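Local structure of alternansucrase (Leuconostoc mesenteroides, 6HVG) at residues K762-D766 with H767-K771; F777-D780 with Q781-Q784; E787-Y790 with K791-N795. The protein belongs to glycoside hydrolase family 70, with a TIM-barrel-related catalytic region, a calcium ion in the model and repeats of the choline-binding type. All blocks are in the same frame, centred on the assembly; numbering follows the deposited sequence.

Contact 1. Residues K762-D766 with H767-K771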
loop_
_atom_site.group_PDB
_atom_site.type_symbol
_atom_site.label_atom_id
_atom_site.label_comp_id
_atom_site.label_asym_id
_atom_site.label_seq_id
_atom_site.Cartn_x
_atom_site.Cartn_y
_atom_site.Cartn_z
ATOM N N LYS A 762 6.969 -8.018 -8.230
ATOM C CA LYS A 762 6.449 -8.017 -9.619
ATOM C C LYS A 762 6.945 -9.241 -10.359
ATOM O O LYS A 762 6.213 -9.840 -11.131
ATOM C CB LYS A 762 6.892 -6.778 -10.407
ATOM C CG LYS A 762 6.534 -5.443 -9.772
ATOM C CD LYS A 762 5.977 -4.414 -10.753
ATOM C CE LYS A 762 5.961 -2.992 -10.153
ATOM N NZ LYS A 762 7.318 -2.403 -9.870
ATOM N N ALA A 763 8.191 -9.623 -10.101
ATOM C CA ALA A 763 8.778 -10.822 -10.702
ATOM C C ALA A 763 8.043 -12.083 -10.257
ATOM O O ALA A 763 7.746 -12.945 -11.071
ATOM C CB ALA A 763 10.245 -10.917 -10.354
ATOM N N MET A 764 7.709 -12.162 -8.973
ATOM C CA MET A 764 6.964 -13.309 -8.425
ATOM C C MET A 764 5.548 -13.390 -9.004
ATOM O O MET A 764 5.062 -14.463 -9.334
ATOM C CB MET A 764 6.899 -13.225 -6.902
ATOM C CG MET A 764 8.276 -13.308 -6.266
ATOM S SD MET A 764 8.346 -13.049 -4.489
ATOM C CE MET A 764 7.580 -14.566 -3.874
ATOM N N ILE A 765 4.929 -12.223 -9.177
ATOM C CA ILE A 765 3.586 -12.093 -9.747
ATOM C C ILE A 765 3.587 -12.530 -11.206
ATOM O O ILE A 765 2.734 -13.301 -11.640
ATOM C CB ILE A 765 3.063 -10.632 -9.641
ATOM C CG1 ILE A 765 2.940 -10.224 -8.165
ATOM C CG2 ILE A 765 1.711 -10.495 -10.305
ATOM C CD1 ILE A 765 2.584 -8.771 -7.898
ATOM N N ASP A 766 4.562 -12.038 -11.959
ATOM C CA ASP A 766 4.678 -12.353 -13.382
ATOM C C ASP A 766 4.870 -13.842 -13.662
ATOM O O ASP A 766 4.495 -14.298 -14.720
ATOM C CB ASP A 766 5.851 -11.588 -13.989
ATOM C CG ASP A 766 5.646 -11.258 -15.454
ATOM O OD1 ASP A 766 4.587 -10.693 -15.823
ATOM O OD2 ASP A 766 6.568 -11.542 -16.239
ATOM N N HIS A 767 5.469 -14.581 -12.732
ATOM C CA HIS A 767 5.689 -16.021 -12.890
ATOM C C HIS A 767 4.677 -16.868 -12.089
ATOM O O HIS A 767 4.886 -18.066 -11.858
ATOM C CB HIS A 767 7.144 -16.372 -12.515
ATOM C CG HIS A 767 8.154 -15.966 -13.547
ATOM N ND1 HIS A 767 8.515 -14.652 -13.761
ATOM C CD2 HIS A 767 8.871 -16.698 -14.429
ATOM C CE1 HIS A 767 9.407 -14.589 -14.733
ATOM N NE2 HIS A 767 9.643 -15.820 -15.153
ATOM N N GLY A 768 3.566 -16.247 -11.695
ATOM C CA GLY A 768 2.478 -16.947 -11.012
ATOM C C GLY A 768 2.779 -17.472 -9.619
ATOM O O GLY A 768 2.061 -18.331 -9.113
ATOM N N ILE A 769 3.823 -16.956 -8.977
ATOM C CA ILE A 769 4.209 -17.430 -7.646
ATOM C C ILE A 769 3.308 -16.843 -6.556
ATOM O O ILE A 769 2.990 -17.512 -5.578
ATOM C CB ILE A 769 5.686 -17.130 -7.371
ATOM C CG1 ILE A 769 6.517 -17.798 -8.462
ATOM C CG2 ILE A 769 6.075 -17.632 -5.979
ATOM C CD1 ILE A 769 7.994 -17.880 -8.157
ATOM N N ILE A 770 2.880 -15.606 -6.754
ATOM C CA ILE A 770 1.873 -14.992 -5.909
ATOM C C ILE A 770 0.934 -14.239 -6.819
ATOM O O ILE A 770 1.250 -13.989 -7.988
ATOM C CB ILE A 770 2.482 -14.009 -4.905
ATOM C CG1 ILE A 770 3.265 -12.909 -5.639
ATOM C CG2 ILE A 770 3.375 -14.756 -3.937
ATOM C CD1 ILE A 770 3.866 -11.867 -4.721
ATOM N N LYS A 771 -0.204 -13.833 -6.279
ATOM C CA LYS A 771 -1.171 -13.070 -7.064
ATOM C C LYS A 771 -1.091 -11.568 -6.779
ATOM O O LYS A 771 -1.094 -10.759 -7.702
ATOM C CB LYS A 771 -2.562 -13.632 -6.819
ATOM C CG LYS A 771 -2.609 -15.124 -7.143
ATOM C CD LYS A 771 -4.004 -15.741 -7.027
ATOM C CE LYS A 771 -3.985 -17.242 -7.330
ATOM N NZ LYS A 771 -3.024 -18.017 -6.487
#
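H767 turns the ND1 edge of its imidazole back to A763 O in the last turn of helix 757-766, which ends in a Schellman motif. G768, with positive phi, is the C-prime residue: I769 N reaches M764 O at 2.8 Å, and G768 N meets I765 O at 3.1 Å, from well above the plane of that carbonyl. A763 O accepts two rather long bonds from one residue: H767 ND1 and H767 N approach A763 O from opposite faces of its carbonyl plane, each at 3.3 Å, and H767 N leans weakly on M764 O as well. With CG beside its own backbone N (chi1 -75°), H767 can bring both donors to the same acceptor; its ring also stacks on F788 of helix 779-793. D766 turns its carboxylate to K801, in a salt bridge, and to Y802. The I765 and I770 side chains run at a slant to one another, CG1 to CG1 at 3.7 Å, while I770 CG1 also lies 3.9 Å from M764 CB. The M764 chain bends at chi3 (71°), and its terminal methyl comes to I769. I765 CA points its hydrogen almost straight at I770 O, CA to O 3.5 Å, with 174° at the hydrogen.

Contact 2. Residues F777-D780 with Q781-Q784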
loop_
_atom_site.group_PDB
_atom_site.type_symbol
_atom_site.label_atom_id
_atom_site.label_comp_id
_atom_site.label_asym_id
_atom_site.label_seq_id
_atom_site.Cartn_x
_atom_site.Cartn_y
_atom_site.Cartn_z
ATOM N N PHE A 777 4.030 -14.778 1.153
ATOM C CA PHE A 777 4.845 -15.743 0.433
ATOM C C PHE A 777 5.819 -16.416 1.385
ATOM O O PHE A 777 6.303 -15.805 2.330
ATOM C CB PHE A 777 5.563 -15.146 -0.803
ATOM C CG PHE A 777 6.393 -13.950 -0.522
ATOM C CD1 PHE A 777 7.695 -14.093 -0.081
ATOM C CD2 PHE A 777 5.886 -12.689 -0.742
ATOM C CE1 PHE A 777 8.478 -13.002 0.182
ATOM C CE2 PHE A 777 6.665 -11.580 -0.511
ATOM C CZ PHE A 777 7.967 -11.735 -0.043
ATOM N N THR A 778 6.105 -17.680 1.103
ATOM C CA THR A 778 6.997 -18.474 1.898
ATOM C C THR A 778 8.439 -18.175 1.412
ATOM O O THR A 778 8.658 -17.615 0.345
ATOM C CB THR A 778 6.573 -19.972 1.811
ATOM O OG1 THR A 778 6.721 -20.572 3.092
ATOM C CG2 THR A 778 7.387 -20.751 0.804
ATOM N N PHE A 779 9.419 -18.540 2.216
ATOM C CA PHE A 779 10.825 -18.358 1.827
ATOM C C PHE A 779 11.213 -19.122 0.566
ATOM O O PHE A 779 11.970 -18.592 -0.248
ATOM C CB PHE A 779 11.785 -18.751 2.953
ATOM C CG PHE A 779 12.176 -17.606 3.831
ATOM C CD1 PHE A 779 13.043 -16.619 3.354
ATOM C CD2 PHE A 779 11.695 -17.511 5.135
ATOM C CE1 PHE A 779 13.429 -15.566 4.167
ATOM C CE2 PHE A 779 12.073 -16.452 5.942
ATOM C CZ PHE A 779 12.931 -15.475 5.454
ATOM N N ASP A 780 10.727 -20.354 0.404
ATOM C CA ASP A 780 10.905 -21.113 -0.843
ATOM C C ASP A 780 10.302 -20.369 -2.027
ATOM O O ASP A 780 10.891 -20.329 -3.092
ATOM C CB ASP A 780 10.293 -22.524 -0.732
ATOM C CG ASP A 780 10.762 -23.251 0.518
ATOM O OD1 ASP A 780 10.790 -24.498 0.520
ATOM O OD2 ASP A 780 11.117 -22.562 1.511
ATOM N N GLN A 781 9.112 -19.816 -1.839
ATOM C CA GLN A 781 8.459 -19.039 -2.875
ATOM C C GLN A 781 9.333 -17.852 -3.257
ATOM O O GLN A 781 9.491 -17.545 -4.439
ATOM C CB GLN A 781 7.093 -18.535 -2.400
ATOM C CG GLN A 781 5.924 -19.479 -2.644
ATOM C CD GLN A 781 4.684 -19.024 -1.915
ATOM O OE1 GLN A 781 4.600 -19.170 -0.710
ATOM N NE2 GLN A 781 3.739 -18.436 -2.633
ATOM N N LEU A 782 9.907 -17.192 -2.252
ATOM C CA LEU A 782 10.839 -16.098 -2.510
ATOM C C LEU A 782 12.066 -16.536 -3.329
ATOM O O LEU A 782 12.449 -15.857 -4.286
ATOM C CB LEU A 782 11.305 -15.486 -1.205
ATOM C CG LEU A 782 12.285 -14.307 -1.280
ATOM C CD1 LEU A 782 11.780 -13.207 -2.175
ATOM C CD2 LEU A 782 12.522 -13.772 0.129
ATOM N N ALA A 783 12.654 -17.678 -2.966
ATOM C CA ALA A 783 13.839 -18.208 -3.648
ATOM C C ALA A 783 13.616 -18.494 -5.131
ATOM O O ALA A 783 14.485 -18.199 -5.963
ATOM C CB ALA A 783 14.337 -19.462 -2.946
ATOM N N GLN A 784 12.462 -19.072 -5.456
ATOM C CA GLN A 784 12.099 -19.367 -6.851
ATOM C C GLN A 784 11.946 -18.091 -7.663
ATOM O O GLN A 784 12.419 -18.020 -8.797
ATOM C CB GLN A 784 10.768 -20.104 -6.929
ATOM C CG GLN A 784 10.755 -21.514 -6.374
ATOM C CD GLN A 784 9.340 -22.065 -6.244
ATOM O OE1 GLN A 784 8.366 -21.450 -6.698
ATOM N NE2 GLN A 784 9.222 -23.223 -5.613
#
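The carboxamide of Q781 reaches back across T778 at the start of helix 779-793, the two side chains roughly at right angles. Q781 OE1 accepts from T778 N at 2.8 Å; the N-H points closely at the oxygen (160°) but comes from above the amide plane, 52° out of it. Q781 OE1 also lies 3.3 Å from T778 CB. Q781 CG stands beside its own backbone N (chi1 -88°), and the extended chain carries the amide past T778 CG2 to the F777 backbone, while NE2 bonds to I769 O in the loop after helix 757-766. L782 N closes the first helical turn on T778 O at 2.9 Å. The L782 side chain packs on the two phenylalanines, CB to F777 CE1 at 4.0 Å and CD2 to F779 CD1 at 4.3 Å, both rings being approached obliquely. F777 also meets M764 and, edge to face, F1105. A783 N and Q784 N continue the helical bonding to F779 O and D780 O. T778 occupies the N-cap position without a capping bond from its side chain. Its backbone N is instead tied to the first turn by Q781, whose amide, through OE1 and NE2, bonds both the helix start and the preceding loop.

Contact 3. Residues E787-Y790 with K791-N795; sequences EFYY and KDQEN
The Y789 ring and the Q793 carboxamide stand nearly perpendicular, their planes 84° apart, with Q793 NE2 coming obliquely to Y789 CE2 at 3.7 Å. Neither flat group relies on the other for its polar end: Y789 OH bonds E832, Q793 NE2 bonds OD1 of N803, and P759 and I760 of helix 757-766 also touch Y789. Both side chains leave the backbone with CG opposite their own N (chi1 179° in each), and the extended Q793 chain then brings its amide to the tyrosine. Y790 packs its ring on L831, and its hydroxyl makes a weak bond to G833 N. These side chains belong to the C-terminal turns of helix 779-793, held by i to i+4 backbone bonds that begin here with K791 N to E787 O at 3.1 Å. The last of the series, E794 N to Y790 O, is 3.0 Å, although E794 itself has already left helical geometry. D792 is buried, and both carboxylate oxygens find donors in the following loop: OD1 takes N803 ND2 and Y802 N, OD2 the backbone N of K801.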
loop_
_atom_site.group_PDB
_atom_site.type_symbol
_atom_site.label_atom_id
_atom_site.label_comp_id
_atom_site.label_asym_id
_atom_site.label_seq_id
_atom_site.Cartn_x
_atom_site.Cartn_y
_atom_site.Cartn_z
ATOM N N GLU A 787 15.266 -16.430 -8.492
ATOM C CA GLU A 787 15.982 -16.986 -9.645
ATOM C C GLU A 787 15.583 -16.294 -10.966
ATOM O O GLU A 787 16.442 -16.082 -11.828
ATOM C CB GLU A 787 15.828 -18.515 -9.729
ATOM C CG GLU A 787 16.637 -19.276 -8.676
ATOM C CD GLU A 787 18.161 -19.019 -8.750
ATOM O OE1 GLU A 787 18.800 -19.337 -9.784
ATOM O OE2 GLU A 787 18.733 -18.491 -7.762
ATOM N N PHE A 788 14.310 -15.922 -11.112
ATOM C CA PHE A 788 13.854 -15.174 -12.302
ATOM C C PHE A 788 14.372 -13.739 -12.282
ATOM O O PHE A 788 14.767 -13.184 -13.318
ATOM C CB PHE A 788 12.308 -15.184 -12.424
ATOM C CG PHE A 788 11.713 -16.568 -12.592
ATOM C CD1 PHE A 788 12.037 -17.354 -13.700
ATOM C CD2 PHE A 788 10.846 -17.095 -11.634
ATOM C CE1 PHE A 788 11.520 -18.631 -13.837
ATOM C CE2 PHE A 788 10.324 -18.366 -11.776
ATOM C CZ PHE A 788 10.668 -19.138 -12.875
ATOM N N TYR A 789 14.344 -13.154 -11.084
ATOM C CA TYR A 789 14.832 -11.800 -10.838
ATOM C C TYR A 789 16.315 -11.678 -11.192
ATOM O O TYR A 789 16.717 -10.715 -11.854
ATOM C CB TYR A 789 14.589 -11.446 -9.370
ATOM C CG TYR A 789 15.045 -10.081 -8.914
ATOM C CD1 TYR A 789 14.304 -8.951 -9.190
ATOM C CD2 TYR A 789 16.201 -9.935 -8.169
ATOM C CE1 TYR A 789 14.708 -7.701 -8.748
ATOM C CE2 TYR A 789 16.624 -8.691 -7.731
ATOM C CZ TYR A 789 15.867 -7.575 -8.015
ATOM O OH TYR A 789 16.249 -6.336 -7.556
ATOM N N TYR A 790 17.113 -12.657 -10.765
ATOM C CA TYR A 790 18.532 -12.704 -11.139
ATOM C C TYR A 790 18.703 -12.843 -12.666
ATOM O O TYR A 790 19.510 -12.160 -13.260
ATOM C CB TYR A 790 19.279 -13.856 -10.450
ATOM C CG TYR A 790 19.259 -13.897 -8.928
ATOM C CD1 TYR A 790 19.165 -12.739 -8.152
ATOM C CD2 TYR A 790 19.364 -15.115 -8.264
ATOM C CE1 TYR A 790 19.153 -12.799 -6.765
ATOM C CE2 TYR A 790 19.353 -15.193 -6.876
ATOM C CZ TYR A 790 19.249 -14.038 -6.131
ATOM O OH TYR A 790 19.259 -14.165 -4.768
ATOM N N LYS A 791 17.944 -13.742 -13.286
ATOM C CA LYS A 791 18.018 -13.978 -14.742
ATOM C C LYS A 791 17.733 -12.700 -15.527
ATOM O O LYS A 791 18.382 -12.410 -16.522
ATOM C CB LYS A 791 17.025 -15.084 -15.144
ATOM C CG LYS A 791 16.844 -15.335 -16.638
ATOM C CD LYS A 791 17.894 -16.273 -17.198
ATOM C CE LYS A 791 17.752 -16.357 -18.724
ATOM N NZ LYS A 791 18.166 -15.126 -19.476
ATOM N N ASP A 792 16.747 -11.950 -15.063
ATOM C CA ASP A 792 16.369 -10.667 -15.659
ATOM C C ASP A 792 17.433 -9.602 -15.459
ATOM O O ASP A 792 17.744 -8.844 -16.365
ATOM C CB ASP A 792 15.052 -10.203 -15.037
ATOM C CG ASP A 792 14.686 -8.788 -15.424
ATOM O OD1 ASP A 792 14.761 -7.874 -14.554
ATOM O OD2 ASP A 792 14.298 -8.609 -16.600
ATOM N N GLN A 793 17.995 -9.551 -14.256
ATOM C CA GLN A 793 19.036 -8.588 -13.903
ATOM C C GLN A 793 20.295 -8.749 -14.777
ATOM O O GLN A 793 20.856 -7.761 -15.248
ATOM C CB GLN A 793 19.430 -8.790 -12.443
ATOM C CG GLN A 793 20.536 -7.882 -11.922
ATOM C CD GLN A 793 20.798 -8.095 -10.441
ATOM O OE1 GLN A 793 21.923 -8.319 -10.032
ATOM N NE2 GLN A 793 19.748 -8.040 -9.635
ATOM N N GLU A 794 20.713 -9.996 -14.990
ATOM C CA GLU A 794 21.931 -10.315 -15.720
ATOM C C GLU A 794 21.705 -10.583 -17.196
ATOM O O GLU A 794 22.583 -11.116 -17.872
ATOM C CB GLU A 794 22.599 -11.534 -15.084
ATOM C CG GLU A 794 22.896 -11.322 -13.611
ATOM C CD GLU A 794 23.780 -12.378 -12.992
ATOM O OE1 GLU A 794 24.271 -13.277 -13.719
ATOM O OE2 GLU A 794 23.970 -12.281 -11.759
ATOM N N ASN A 795 20.540 -10.197 -17.707
ATOM C CA ASN A 795 20.140 -10.581 -19.048
ATOM C C ASN A 795 21.083 -9.977 -20.106
ATOM O O ASN A 795 21.224 -8.764 -20.170
ATOM C CB ASN A 795 18.684 -10.140 -19.301
ATOM C CG ASN A 795 18.074 -10.818 -20.520
ATOM O OD1 ASN A 795 18.680 -10.812 -21.585
ATOM N ND2 ASN A 795 16.878 -11.372 -20.386
#

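From the N terminus, contact 1 comes first, turning the chain out of helix 757-766 into the loop that leads to helix 779-793. Contact 2 opens that second helix and contact 3 ends it; the three follow in series, none crossing or enclosing another, and each spans only a local turn. Contacts 1 and 2, with centres about 11 Å apart, touch directly: M764 CE packs 3.6 Å from Q781 O, and I769 CD1 lies 3.8 Å from Q784 CB. Contact 3, its centre about 14 Å from that of contact 1, meets it at the H767 end. The end of helix 757-766 is thereby tied to both the beginning and the later turns of helix 779-793, within the family 70 region.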